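PDB 1JK0: ribonucleoside-diphosphate reductase small chain 2 from Saccharomyces cerevisiae, which supports the reduction of ribonucleotides to deoxyribonucleotides for DNA synthesis and is required for proper folding of its partner small chain Rnr2 and assembly with the large subunits. Local coordinates for residues A181-E186 / A222-S227; F226-F231 / Q287-E292. All blocks are in the same frame, centred on the assembly; numbering follows the deposited sequence.

Interaction 1. Residues A181-E186 / A222-S227; sequences AFAAKE and AYTDFS
Ala183 and Thr224 sit where two antiparallel helix segments come closest in backbone terms, their CA atoms 4.9 Å apart. The segments 181-186 and 222-227 have axes 8.7 Å apart at closest approach, at 168° between their N-to-C directions. All six touching residues are buried in the helical core of this ferritin-like small subunit, which also holds Tyr131, the predicted active-site residue. Thr224 carries the middle of the interface with both branches. Its CG2 lies 3.6 Å from CB of Ala183. Its OG1 is anti to the carbonyl carbon (chi1 -59°) and lies 3.2 Å from CB of Glu186. The Thr224 and Glu186 side chains run past one another in opposing senses. The Thr224 hydroxyl is also hydrogen-bonded to the carbonyl O of Arg220, one turn back on its own helix, so this buried polar group has a backbone partner. An alanine here would lose OG1 and CG2, and would probably open a gap beside Ala183 and Glu186 and leave the Arg220 carbonyl without this mate. CG of Glu186 lies 3.9 Å from CB of Tyr223. OE2 of Glu186 lies off the edge of the tyrosine ring, near its plane, and makes a long, weak ion pair with NE of Arg220. The carboxylate and ring planes are 81° apart. At the other end, CD1 of Phe182 lies 3.4 Å from OG of Ser227. Helix 111-138 packs on Tyr223 through Phe116, Gln120 and Met123, and on Glu186 through Gln120. Helix 155-166 meets helix 175-188 at Ala184 and Lys185, while Phe104 stacks on Phe182.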
loop_
_atom_site.group_PDB
_atom_site.type_symbol
_atom_site.label_atom_id
_atom_site.label_comp_id
_atom_site.label_asym_id
_atom_site.label_seq_id
_atom_site.Cartn_x
_atom_site.Cartn_y
_atom_site.Cartn_z
ATOM N N ALA B 181 -7.654 18.134 -14.732
ATOM C CA ALA B 181 -8.454 17.087 -15.362
ATOM C C ALA B 181 -8.851 16.050 -14.321
ATOM O O ALA B 181 -10.016 15.655 -14.224
ATOM C CB ALA B 181 -7.663 16.415 -16.472
ATOM N N PHE B 182 -7.867 15.610 -13.545
ATOM C CA PHE B 182 -8.095 14.613 -12.511
ATOM C C PHE B 182 -9.255 15.030 -11.600
ATOM O O PHE B 182 -10.120 14.215 -11.279
ATOM C CB PHE B 182 -6.817 14.408 -11.687
ATOM C CG PHE B 182 -6.846 13.183 -10.823
ATOM C CD1 PHE B 182 -6.267 13.195 -9.559
ATOM C CD2 PHE B 182 -7.448 12.004 -11.275
ATOM C CE1 PHE B 182 -6.288 12.051 -8.754
ATOM C CE2 PHE B 182 -7.473 10.856 -10.479
ATOM C CZ PHE B 182 -6.892 10.880 -9.216
ATOM N N ALA B 183 -9.278 16.300 -11.200
ATOM C CA ALA B 183 -10.345 16.808 -10.336
ATOM C C ALA B 183 -11.695 16.775 -11.041
ATOM O O ALA B 183 -12.730 16.535 -10.413
ATOM C CB ALA B 183 -10.035 18.226 -9.887
ATOM N N ALA B 184 -11.677 17.051 -12.344
ATOM C CA ALA B 184 -12.891 17.018 -13.147
ATOM C C ALA B 184 -13.413 15.604 -13.016
ATOM O O ALA B 184 -14.556 15.389 -12.631
ATOM C CB ALA B 184 -12.569 17.321 -14.607
ATOM N N LYS B 185 -12.541 14.646 -13.318
ATOM C CA LYS B 185 -12.882 13.228 -13.245
ATOM C C LYS B 185 -13.271 12.753 -11.848
ATOM O O LYS B 185 -13.917 11.710 -11.688
ATOM C CB LYS B 185 -11.719 12.350 -13.713
ATOM C CG LYS B 185 -12.107 10.885 -13.650
ATOM C CD LYS B 185 -10.954 9.926 -13.735
ATOM C CE LYS B 185 -11.441 8.530 -13.390
ATOM N NZ LYS B 185 -12.151 8.515 -12.069
ATOM N N GLU B 186 -12.875 13.514 -10.839
ATOM C CA GLU B 186 -13.157 13.137 -9.470
ATOM C C GLU B 186 -14.394 13.822 -8.903
ATOM O O GLU B 186 -15.221 13.184 -8.254
ATOM C CB GLU B 186 -11.944 13.474 -8.605
ATOM C CG GLU B 186 -11.815 12.623 -7.377
ATOM C CD GLU B 186 -11.646 11.164 -7.730
ATOM O OE1 GLU B 186 -10.666 10.840 -8.443
ATOM O OE2 GLU B 186 -12.493 10.349 -7.298
ATOM N N ALA B 222 -13.278 15.213 -0.981
ATOM C CA ALA B 222 -11.929 15.371 -0.440
ATOM C C ALA B 222 -10.898 14.984 -1.486
ATOM O O ALA B 222 -9.941 15.716 -1.706
ATOM C CB ALA B 222 -11.742 14.515 0.792
ATOM N N TYR B 223 -11.080 13.838 -2.136
ATOM C CA TYR B 223 -10.115 13.429 -3.154
ATOM C C TYR B 223 -10.018 14.493 -4.257
ATOM O O TYR B 223 -8.959 14.647 -4.872
ATOM C CB TYR B 223 -10.483 12.065 -3.772
ATOM C CG TYR B 223 -10.638 10.920 -2.790
ATOM C CD1 TYR B 223 -11.482 9.853 -3.084
ATOM C CD2 TYR B 223 -9.978 10.912 -1.564
ATOM C CE1 TYR B 223 -11.674 8.816 -2.188
ATOM C CE2 TYR B 223 -10.160 9.872 -0.662
ATOM C CZ TYR B 223 -11.014 8.833 -0.980
ATOM O OH TYR B 223 -11.254 7.815 -0.090
ATOM N N THR B 224 -11.103 15.227 -4.518
ATOM C CA THR B 224 -11.057 16.262 -5.556
ATOM C C THR B 224 -10.289 17.456 -5.005
ATOM O O THR B 224 -9.410 18.002 -5.671
ATOM C CB THR B 224 -12.476 16.720 -6.013
ATOM O OG1 THR B 224 -13.209 15.603 -6.533
ATOM C CG2 THR B 224 -12.362 17.763 -7.130
ATOM N N ASP B 225 -10.619 17.846 -3.778
ATOM C CA ASP B 225 -9.934 18.952 -3.116
ATOM C C ASP B 225 -8.440 18.729 -3.095
ATOM O O ASP B 225 -7.670 19.641 -3.349
ATOM C CB ASP B 225 -10.382 19.100 -1.668
ATOM C CG ASP B 225 -11.386 20.200 -1.480
ATOM O OD1 ASP B 225 -11.298 21.204 -2.226
ATOM O OD2 ASP B 225 -12.244 20.070 -0.576
ATOM N N PHE B 226 -8.027 17.511 -2.767
ATOM C CA PHE B 226 -6.609 17.219 -2.687
ATOM C C PHE B 226 -5.897 17.681 -3.943
ATOM O O PHE B 226 -4.765 18.162 -3.872
ATOM C CB PHE B 226 -6.345 15.726 -2.457
ATOM C CG PHE B 226 -4.911 15.419 -2.157
ATOM C CD1 PHE B 226 -4.303 15.934 -1.015
ATOM C CD2 PHE B 226 -4.144 14.676 -3.042
ATOM C CE1 PHE B 226 -2.952 15.722 -0.762
ATOM C CE2 PHE B 226 -2.792 14.457 -2.803
ATOM C CZ PHE B 226 -2.196 14.986 -1.654
ATOM N N SER B 227 -6.547 17.551 -5.094
ATOM C CA SER B 227 -5.902 17.984 -6.325
ATOM C C SER B 227 -5.931 19.506 -6.424
ATOM O O SER B 227 -5.070 20.110 -7.056
ATOM C CB SER B 227 -6.560 17.326 -7.535
ATOM O OG SER B 227 -6.365 15.915 -7.491
#

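Interaction 2. Residues F226-F231 / Q287-E292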
loop_
_atom_site.group_PDB
_atom_site.type_symbol
_atom_site.label_atom_id
_atom_site.label_comp_id
_atom_site.label_asym_id
_atom_site.label_seq_id
_atom_site.Cartn_x
_atom_site.Cartn_y
_atom_site.Cartn_z
ATOM N N PHE B 226 -8.027 17.511 -2.767
ATOM C CA PHE B 226 -6.609 17.219 -2.687
ATOM C C PHE B 226 -5.897 17.681 -3.943
ATOM O O PHE B 226 -4.765 18.162 -3.872
ATOM C CB PHE B 226 -6.345 15.726 -2.457
ATOM C CG PHE B 226 -4.911 15.419 -2.157
ATOM C CD1 PHE B 226 -4.303 15.934 -1.015
ATOM C CD2 PHE B 226 -4.144 14.676 -3.042
ATOM C CE1 PHE B 226 -2.952 15.722 -0.762
ATOM C CE2 PHE B 226 -2.792 14.457 -2.803
ATOM C CZ PHE B 226 -2.196 14.986 -1.654
ATOM N N SER B 227 -6.547 17.551 -5.094
ATOM C CA SER B 227 -5.902 17.984 -6.325
ATOM C C SER B 227 -5.931 19.506 -6.424
ATOM O O SER B 227 -5.070 20.110 -7.056
ATOM C CB SER B 227 -6.560 17.326 -7.535
ATOM O OG SER B 227 -6.365 15.915 -7.491
ATOM N N CYS B 228 -6.912 20.135 -5.783
ATOM C CA CYS B 228 -6.979 21.590 -5.786
ATOM C C CYS B 228 -5.913 22.097 -4.828
ATOM O O CYS B 228 -5.385 23.191 -4.991
ATOM C CB CYS B 228 -8.356 22.070 -5.344
ATOM S SG CYS B 228 -9.605 21.897 -6.628
ATOM N N LEU B 229 -5.601 21.283 -3.827
ATOM C CA LEU B 229 -4.580 21.623 -2.854
ATOM C C LEU B 229 -3.195 21.495 -3.479
ATOM O O LEU B 229 -2.327 22.331 -3.241
ATOM C CB LEU B 229 -4.673 20.705 -1.642
ATOM C CG LEU B 229 -3.464 20.791 -0.715
ATOM C CD1 LEU B 229 -3.282 22.217 -0.256
ATOM C CD2 LEU B 229 -3.659 19.860 0.461
ATOM N N LEU B 230 -2.972 20.443 -4.260
ATOM C CA LEU B 230 -1.674 20.280 -4.900
ATOM C C LEU B 230 -1.514 21.428 -5.879
ATOM O O LEU B 230 -0.576 22.225 -5.780
ATOM C CB LEU B 230 -1.590 18.943 -5.636
ATOM C CG LEU B 230 -1.603 17.736 -4.697
ATOM C CD1 LEU B 230 -1.496 16.465 -5.503
ATOM C CD2 LEU B 230 -0.451 17.846 -3.706
ATOM N N PHE B 231 -2.453 21.517 -6.814
ATOM C CA PHE B 231 -2.432 22.578 -7.805
ATOM C C PHE B 231 -2.057 23.902 -7.131
ATOM O O PHE B 231 -1.103 24.571 -7.531
ATOM C CB PHE B 231 -3.808 22.716 -8.457
ATOM C CG PHE B 231 -3.835 23.687 -9.602
ATOM C CD1 PHE B 231 -3.387 23.307 -10.864
ATOM C CD2 PHE B 231 -4.279 24.989 -9.410
ATOM C CE1 PHE B 231 -3.382 24.209 -11.917
ATOM C CE2 PHE B 231 -4.278 25.902 -10.452
ATOM C CZ PHE B 231 -3.829 25.515 -11.710
ATOM N N GLN B 287 -13.633 27.745 -9.495
ATOM C CA GLN B 287 -13.136 28.701 -8.524
ATOM C C GLN B 287 -12.025 28.024 -7.752
ATOM O O GLN B 287 -11.058 28.660 -7.336
ATOM C CB GLN B 287 -14.256 29.100 -7.573
ATOM C CG GLN B 287 -13.873 30.166 -6.572
ATOM C CD GLN B 287 -15.037 30.535 -5.669
ATOM O OE1 GLN B 287 -16.146 30.813 -6.147
ATOM N NE2 GLN B 287 -14.790 30.550 -4.359
ATOM N N GLY B 288 -12.183 26.718 -7.575
ATOM C CA GLY B 288 -11.204 25.929 -6.854
ATOM C C GLY B 288 -9.808 26.076 -7.412
ATOM O O GLY B 288 -8.840 26.067 -6.659
ATOM N N PHE B 289 -9.686 26.208 -8.727
ATOM C CA PHE B 289 -8.368 26.361 -9.326
ATOM C C PHE B 289 -8.004 27.833 -9.587
ATOM O O PHE B 289 -6.941 28.135 -10.130
ATOM C CB PHE B 289 -8.277 25.541 -10.623
ATOM C CG PHE B 289 -8.362 24.053 -10.407
ATOM C CD1 PHE B 289 -9.591 23.418 -10.283
ATOM C CD2 PHE B 289 -7.207 23.293 -10.280
ATOM C CE1 PHE B 289 -9.666 22.053 -10.033
ATOM C CE2 PHE B 289 -7.277 21.930 -10.030
ATOM C CZ PHE B 289 -8.514 21.312 -9.905
ATOM N N GLY B 290 -8.874 28.750 -9.175
ATOM C CA GLY B 290 -8.601 30.158 -9.397
ATOM C C GLY B 290 -8.984 30.567 -10.809
ATOM O O GLY B 290 -8.131 30.911 -11.633
ATOM N N ASN B 291 -10.283 30.508 -11.083
ATOM C CA ASN B 291 -10.838 30.858 -12.384
ATOM C C ASN B 291 -12.186 31.528 -12.180
ATOM O O ASN B 291 -12.645 31.708 -11.047
ATOM C CB ASN B 291 -11.031 29.607 -13.242
ATOM C CG ASN B 291 -10.028 29.516 -14.375
ATOM O OD1 ASN B 291 -8.816 29.555 -14.153
ATOM N ND2 ASN B 291 -10.531 29.383 -15.602
ATOM N N GLU B 292 -12.824 31.884 -13.287
ATOM C CA GLU B 292 -14.120 32.537 -13.238
ATOM C C GLU B 292 -15.209 31.510 -13.495
ATOM O O GLU B 292 -15.020 30.576 -14.274
ATOM C CB GLU B 292 -14.198 33.643 -14.296
ATOM C CG GLU B 292 -14.271 33.139 -15.745
ATOM C CD GLU B 292 -12.959 32.544 -16.250
ATOM O OE1 GLU B 292 -12.963 31.981 -17.373
ATOM O OE2 GLU B 292 -11.931 32.649 -15.534
#
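Phe289 meets Cys228 over one of its faces and Phe231 at its edge. SG of Cys228 lies 3.8 Å from the centroid of the Phe289 ring, 29° off the ring normal. The sulfur is displaced toward the CE1 and CZ side, with CE1 at 3.4 Å from SG. This is a sulfur-aromatic contact. The pair with Phe231 is edge-to-face, and here Phe289 supplies the edge. The ring centroids are 5.0 Å apart and the planes stand at 73°. CD2 of Phe289 sits over the Phe231 face toward the rim, 3.5 Å from CG of Phe231. CE2 of Phe231 also lies 3.5 Å from the carbonyl O of Phe289. These contacts are mainly apolar. Cys228 and Phe231 are three residues apart on helix 207-232, so both present themselves to the same partner ring. In Phe289, CG is anti to the carbonyl carbon (chi1 -66°), beside the backbone N. The backbone behind it turns at the end of helix 277-288. N of Gly290 is hydrogen-bonded to O of Gln287 at 2.9 Å. Gly290 has positive phi, a backbone conformation in which a CB would collide with the carbonyl O of Phe289. Farther out, ND2 of Asn291 is hydrogen-bonded to O of Pro240 and ties the departing chain down. Ile243 and Pro238 also touch the Phe231 side chain, and Val180 touches Phe289. The contact lies away from the annotated sites. It combines a Cys sulfur-aromatic contact with an edge-to-face phenylalanine pair, by which the C-terminal end of helix 277-288 docks on helix 207-232 in the all-helical, ferritin-like fold of the ribonucleotide reductase small chain.

Overall arrangement
From the N terminus, helix 175-188 comes first and supplies 181-186. The chain then runs through 35 residues, mostly helical, to 222-227 on helix 207-232, where interaction 1 closes the first loop. Interaction 2 starts on the same helix at 226-231 and closes a longer loop of 55 residues at 287-292, the end of helix 277-288. The two loops follow one another and neither nest nor cross. Their segments overlap at Phe226 and Ser227. The contacts also touch directly, CB of Ala183 lying 3.4 Å from CZ of Phe289. Helix 207-232 is thus the common member, joining helix 175-188 to the C-terminal part of the modelled chain.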